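Local coordinates for protein putative arylalkylamine N-Acetyltransferase 7 (PDB 4FD7) that probably transfers an acetyl group from acetyl-CoA to an amine nitrogen, as a GNAT-family member related to insect arylalkylamine N-acetyltransferases, at residues 13-25 / 158-171. Numbering follows the deposited sequence.
Sequences SVWHRFQAKDLTS and KYRGRGIATEILRA
A GNAT-fold helix, 164-170, lies against edge strand 14-21 of the five-stranded antiparallel sheet, and His-16, Phe-18 and Glu-167 carry the helix side of the contact. The two axes run roughly antiparallel (148°) and approach to 8.6 Å. With chi1 (-57°) setting CG anti to the carbonyl carbon, Glu-167 lays CB and CG over one face of the Phe-18 ring: CG sits 3.6 Å from the ring centroid, 12° off the normal, which defines a CH-pi contact. At the edge of the same ring, Ile-164 CG1 meets Phe-18 CZ at 3.9 Å. The bend at chi2 then turns the carboxylate to His-16, whose NE2 donates to the anti lone pair of Glu-167 OE1 at 2.7 Å. Arg-170 grips that carboxylate side-on, NE to OE1 and NH2 to OE2, so OE1 accepts two bonds and the carboxylate's rotation is restricted. The segment running from the loop into the helix, Gln/Arg-X-X-Gly-X-Gly/Ala in GNAT enzymes and RGRGIA here, binds the CoA pyrophosphate in relatives; Arg-162, within this motif, reaches the end of strand 14-21 and the residue after it. Extended from CG to NE, it donates NH1 to Asp-22 O at 3.1 Å, near the guanidinium plane, while NE makes a weak bond to Lys-21 O. Farther along, Leu-23 CD2 lies over one face of Tyr-159, 3.8 Å from its centroid, and Leu-23 CG approaches Tyr-159 OH at 3.3 Å.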
# COMPACT_ATOMS: atom_id res chain seq x y z
N SER A 13 -8.66 -1.81 16.38
CA SER A 13 -9.97 -2.26 15.96
C SER A 13 -9.86 -3.33 14.89
O SER A 13 -8.94 -3.31 14.07
CB SER A 13 -10.78 -1.10 15.40
OG SER A 13 -11.05 -0.16 16.43
N VAL A 14 -10.81 -4.25 14.89
CA VAL A 14 -10.94 -5.18 13.78
C VAL A 14 -11.89 -4.59 12.75
O VAL A 14 -13.04 -4.27 13.06
CB VAL A 14 -11.43 -6.56 14.23
CG1 VAL A 14 -11.56 -7.50 13.02
CG2 VAL A 14 -10.47 -7.13 15.26
N TRP A 15 -11.43 -4.45 11.52
CA TRP A 15 -12.22 -3.77 10.51
C TRP A 15 -13.00 -4.69 9.59
O TRP A 15 -14.06 -4.31 9.09
CB TRP A 15 -11.35 -2.82 9.68
CG TRP A 15 -10.71 -1.74 10.52
CD1 TRP A 15 -9.39 -1.58 10.78
CD2 TRP A 15 -11.39 -0.70 11.23
NE1 TRP A 15 -9.19 -0.50 11.60
CE2 TRP A 15 -10.40 0.06 11.89
CE3 TRP A 15 -12.73 -0.32 11.36
CZ2 TRP A 15 -10.72 1.17 12.68
CZ3 TRP A 15 -13.04 0.78 12.16
CH2 TRP A 15 -12.04 1.51 12.80
N HIS A 16 -12.46 -5.87 9.33
CA HIS A 16 -13.03 -6.76 8.32
C HIS A 16 -12.71 -8.22 8.63
O HIS A 16 -11.64 -8.54 9.16
CB HIS A 16 -12.46 -6.37 6.95
CG HIS A 16 -12.99 -7.16 5.80
ND1 HIS A 16 -14.34 -7.32 5.55
CD2 HIS A 16 -12.35 -7.83 4.81
CE1 HIS A 16 -14.50 -8.05 4.47
NE2 HIS A 16 -13.31 -8.38 4.00
N ARG A 17 -13.65 -9.11 8.33
CA ARG A 17 -13.42 -10.55 8.48
C ARG A 17 -13.88 -11.26 7.22
O ARG A 17 -14.84 -10.84 6.58
CB ARG A 17 -14.15 -11.12 9.71
CG ARG A 17 -13.71 -10.53 11.04
CD ARG A 17 -14.41 -11.24 12.19
NE ARG A 17 -14.26 -10.57 13.48
CZ ARG A 17 -13.26 -10.78 14.33
NH1 ARG A 17 -12.29 -11.63 14.02
NH2 ARG A 17 -13.22 -10.12 15.48
N PHE A 18 -13.21 -12.35 6.87
CA PHE A 18 -13.56 -13.06 5.65
C PHE A 18 -13.06 -14.49 5.72
O PHE A 18 -12.15 -14.81 6.50
CB PHE A 18 -12.95 -12.34 4.44
CG PHE A 18 -11.45 -12.33 4.44
CD1 PHE A 18 -10.73 -13.34 3.81
CD2 PHE A 18 -10.74 -11.32 5.07
CE1 PHE A 18 -9.35 -13.34 3.81
CE2 PHE A 18 -9.35 -11.31 5.08
CZ PHE A 18 -8.66 -12.31 4.44
N GLN A 19 -13.62 -15.35 4.87
CA GLN A 19 -13.16 -16.72 4.77
C GLN A 19 -12.34 -16.95 3.50
O GLN A 19 -12.65 -16.42 2.43
CB GLN A 19 -14.34 -17.68 4.80
CG GLN A 19 -15.17 -17.60 6.08
CD GLN A 19 -16.44 -18.43 5.99
OE1 GLN A 19 -16.51 -19.53 6.55
NE2 GLN A 19 -17.43 -17.92 5.28
N ALA A 20 -11.30 -17.76 3.63
CA ALA A 20 -10.45 -18.12 2.50
C ALA A 20 -9.78 -19.44 2.80
O ALA A 20 -9.88 -19.97 3.91
CB ALA A 20 -9.43 -17.04 2.26
N LYS A 21 -9.12 -20.00 1.79
CA LYS A 21 -8.48 -21.30 1.93
C LYS A 21 -7.42 -21.25 3.01
O LYS A 21 -6.68 -20.27 3.14
CB LYS A 21 -7.87 -21.73 0.59
CG LYS A 21 -7.89 -23.23 0.35
CD LYS A 21 -9.30 -23.77 0.50
CE LYS A 21 -10.23 -23.26 -0.59
NZ LYS A 21 -11.67 -23.32 -0.19
N ASP A 22 -7.37 -22.30 3.82
CA ASP A 22 -6.37 -22.39 4.87
C ASP A 22 -5.00 -22.68 4.25
O ASP A 22 -4.90 -22.85 3.03
CB ASP A 22 -6.76 -23.49 5.86
CG ASP A 22 -6.20 -23.25 7.25
OD1 ASP A 22 -6.77 -23.76 8.24
OD2 ASP A 22 -5.19 -22.53 7.35
N LEU A 23 -3.96 -22.73 5.07
CA LEU A 23 -2.60 -22.99 4.58
C LEU A 23 -2.46 -24.23 3.71
O LEU A 23 -1.80 -24.20 2.67
CB LEU A 23 -1.61 -23.09 5.73
CG LEU A 23 -0.95 -21.79 6.21
CD1 LEU A 23 -0.23 -22.03 7.52
CD2 LEU A 23 0.01 -21.25 5.15
N THR A 24 -3.07 -25.33 4.13
CA THR A 24 -2.84 -26.63 3.50
C THR A 24 -4.02 -27.19 2.68
O THR A 24 -3.89 -27.43 1.49
CB THR A 24 -2.47 -27.70 4.55
OG1 THR A 24 -3.50 -27.80 5.53
CG2 THR A 24 -1.16 -27.32 5.25
N SER A 25 -5.15 -27.38 3.35
CA SER A 25 -6.25 -28.20 2.83
C SER A 25 -7.15 -27.56 1.78
O SER A 25 -6.82 -26.54 1.17
CB SER A 25 -7.16 -28.60 3.99
OG SER A 25 -7.72 -27.43 4.57
N LYS A 158 3.16 -17.84 0.97
CA LYS A 158 2.48 -19.10 1.26
C LYS A 158 0.99 -18.92 1.52
O LYS A 158 0.27 -19.89 1.80
CB LYS A 158 3.17 -19.88 2.39
CG LYS A 158 2.92 -19.35 3.78
CD LYS A 158 4.06 -19.78 4.72
CE LYS A 158 3.66 -19.57 6.17
NZ LYS A 158 2.76 -18.39 6.28
N TYR A 159 0.52 -17.67 1.41
CA TYR A 159 -0.90 -17.36 1.50
C TYR A 159 -1.44 -16.73 0.23
O TYR A 159 -2.59 -16.28 0.20
CB TYR A 159 -1.17 -16.40 2.66
CG TYR A 159 -1.21 -17.06 4.00
CD1 TYR A 159 -0.15 -16.94 4.88
CD2 TYR A 159 -2.30 -17.83 4.38
CE1 TYR A 159 -0.17 -17.54 6.11
CE2 TYR A 159 -2.33 -18.45 5.62
CZ TYR A 159 -1.26 -18.30 6.48
OH TYR A 159 -1.29 -18.91 7.71
N ARG A 160 -0.64 -16.66 -0.83
CA ARG A 160 -1.15 -16.01 -2.03
C ARG A 160 -2.19 -16.88 -2.76
O ARG A 160 -2.35 -18.07 -2.47
CB ARG A 160 -0.02 -15.50 -2.95
CG ARG A 160 0.46 -14.07 -2.60
CD ARG A 160 1.74 -13.69 -3.33
NE ARG A 160 2.71 -13.01 -2.47
CZ ARG A 160 3.99 -12.84 -2.78
NH1 ARG A 160 4.45 -13.32 -3.93
NH2 ARG A 160 4.82 -12.21 -1.95
N GLY A 161 -2.93 -16.25 -3.66
CA GLY A 161 -3.96 -16.93 -4.42
C GLY A 161 -5.26 -17.11 -3.64
O GLY A 161 -6.15 -17.84 -4.07
N ARG A 162 -5.36 -16.43 -2.51
CA ARG A 162 -6.48 -16.61 -1.60
C ARG A 162 -7.36 -15.36 -1.50
O ARG A 162 -8.35 -15.34 -0.76
CB ARG A 162 -5.96 -17.01 -0.21
CG ARG A 162 -5.55 -18.48 -0.15
CD ARG A 162 -4.69 -18.78 1.05
NE ARG A 162 -4.32 -20.19 1.15
CZ ARG A 162 -3.25 -20.74 0.59
NH1 ARG A 162 -3.00 -22.04 0.74
NH2 ARG A 162 -2.43 -20.01 -0.15
N GLY A 163 -7.00 -14.33 -2.26
CA GLY A 163 -7.78 -13.10 -2.25
C GLY A 163 -7.45 -12.20 -1.08
O GLY A 163 -8.19 -11.23 -0.84
N ILE A 164 -6.35 -12.48 -0.39
CA ILE A 164 -5.99 -11.73 0.82
C ILE A 164 -5.72 -10.24 0.53
O ILE A 164 -6.15 -9.37 1.30
CB ILE A 164 -4.84 -12.42 1.62
CG1 ILE A 164 -5.43 -13.52 2.52
CG2 ILE A 164 -4.05 -11.42 2.46
CD1 ILE A 164 -4.62 -14.80 2.57
N ALA A 165 -5.06 -9.94 -0.59
CA ALA A 165 -4.78 -8.55 -0.94
C ALA A 165 -6.07 -7.76 -1.14
O ALA A 165 -6.24 -6.63 -0.62
CB ALA A 165 -3.92 -8.47 -2.20
N THR A 166 -6.99 -8.35 -1.89
CA THR A 166 -8.31 -7.77 -2.09
C THR A 166 -8.96 -7.44 -0.74
O THR A 166 -9.40 -6.32 -0.52
CB THR A 166 -9.22 -8.74 -2.85
OG1 THR A 166 -8.66 -9.01 -4.14
CG2 THR A 166 -10.62 -8.15 -3.00
N GLU A 167 -9.04 -8.42 0.15
CA GLU A 167 -9.71 -8.18 1.43
C GLU A 167 -9.02 -7.14 2.32
O GLU A 167 -9.70 -6.39 3.06
CB GLU A 167 -9.98 -9.50 2.17
CG GLU A 167 -10.80 -10.52 1.38
CD GLU A 167 -12.09 -9.96 0.77
OE1 GLU A 167 -12.81 -9.18 1.42
OE2 GLU A 167 -12.40 -10.31 -0.39
N ILE A 168 -7.69 -7.07 2.24
CA ILE A 168 -6.96 -6.07 3.01
C ILE A 168 -7.32 -4.67 2.48
O ILE A 168 -7.53 -3.74 3.26
CB ILE A 168 -5.42 -6.29 2.95
CG1 ILE A 168 -5.04 -7.45 3.85
CG2 ILE A 168 -4.67 -5.05 3.36
CD1 ILE A 168 -3.65 -7.98 3.60
N LEU A 169 -7.42 -4.54 1.16
CA LEU A 169 -7.90 -3.28 0.59
C LEU A 169 -9.35 -3.00 0.96
O LEU A 169 -9.74 -1.85 1.11
CB LEU A 169 -7.80 -3.28 -0.92
CG LEU A 169 -6.39 -3.30 -1.50
CD1 LEU A 169 -6.47 -3.49 -2.99
CD2 LEU A 169 -5.65 -2.00 -1.16
N ARG A 170 -10.17 -4.04 1.03
CA ARG A 170 -11.58 -3.82 1.29
C ARG A 170 -11.75 -3.25 2.68
O ARG A 170 -12.67 -2.45 2.92
CB ARG A 170 -12.41 -5.11 1.10
CG ARG A 170 -13.89 -4.80 0.91
CD ARG A 170 -14.76 -6.06 1.04
NE ARG A 170 -14.28 -7.11 0.14
CZ ARG A 170 -14.61 -7.19 -1.15
NH1 ARG A 170 -15.41 -6.28 -1.69
NH2 ARG A 170 -14.13 -8.18 -1.89
N ALA A 171 -10.86 -3.63 3.59
CA ALA A 171 -10.87 -3.07 4.95
C ALA A 171 -10.71 -1.54 5.05
O ALA A 171 -10.92 -0.96 6.12
CB ALA A 171 -9.83 -3.76 5.82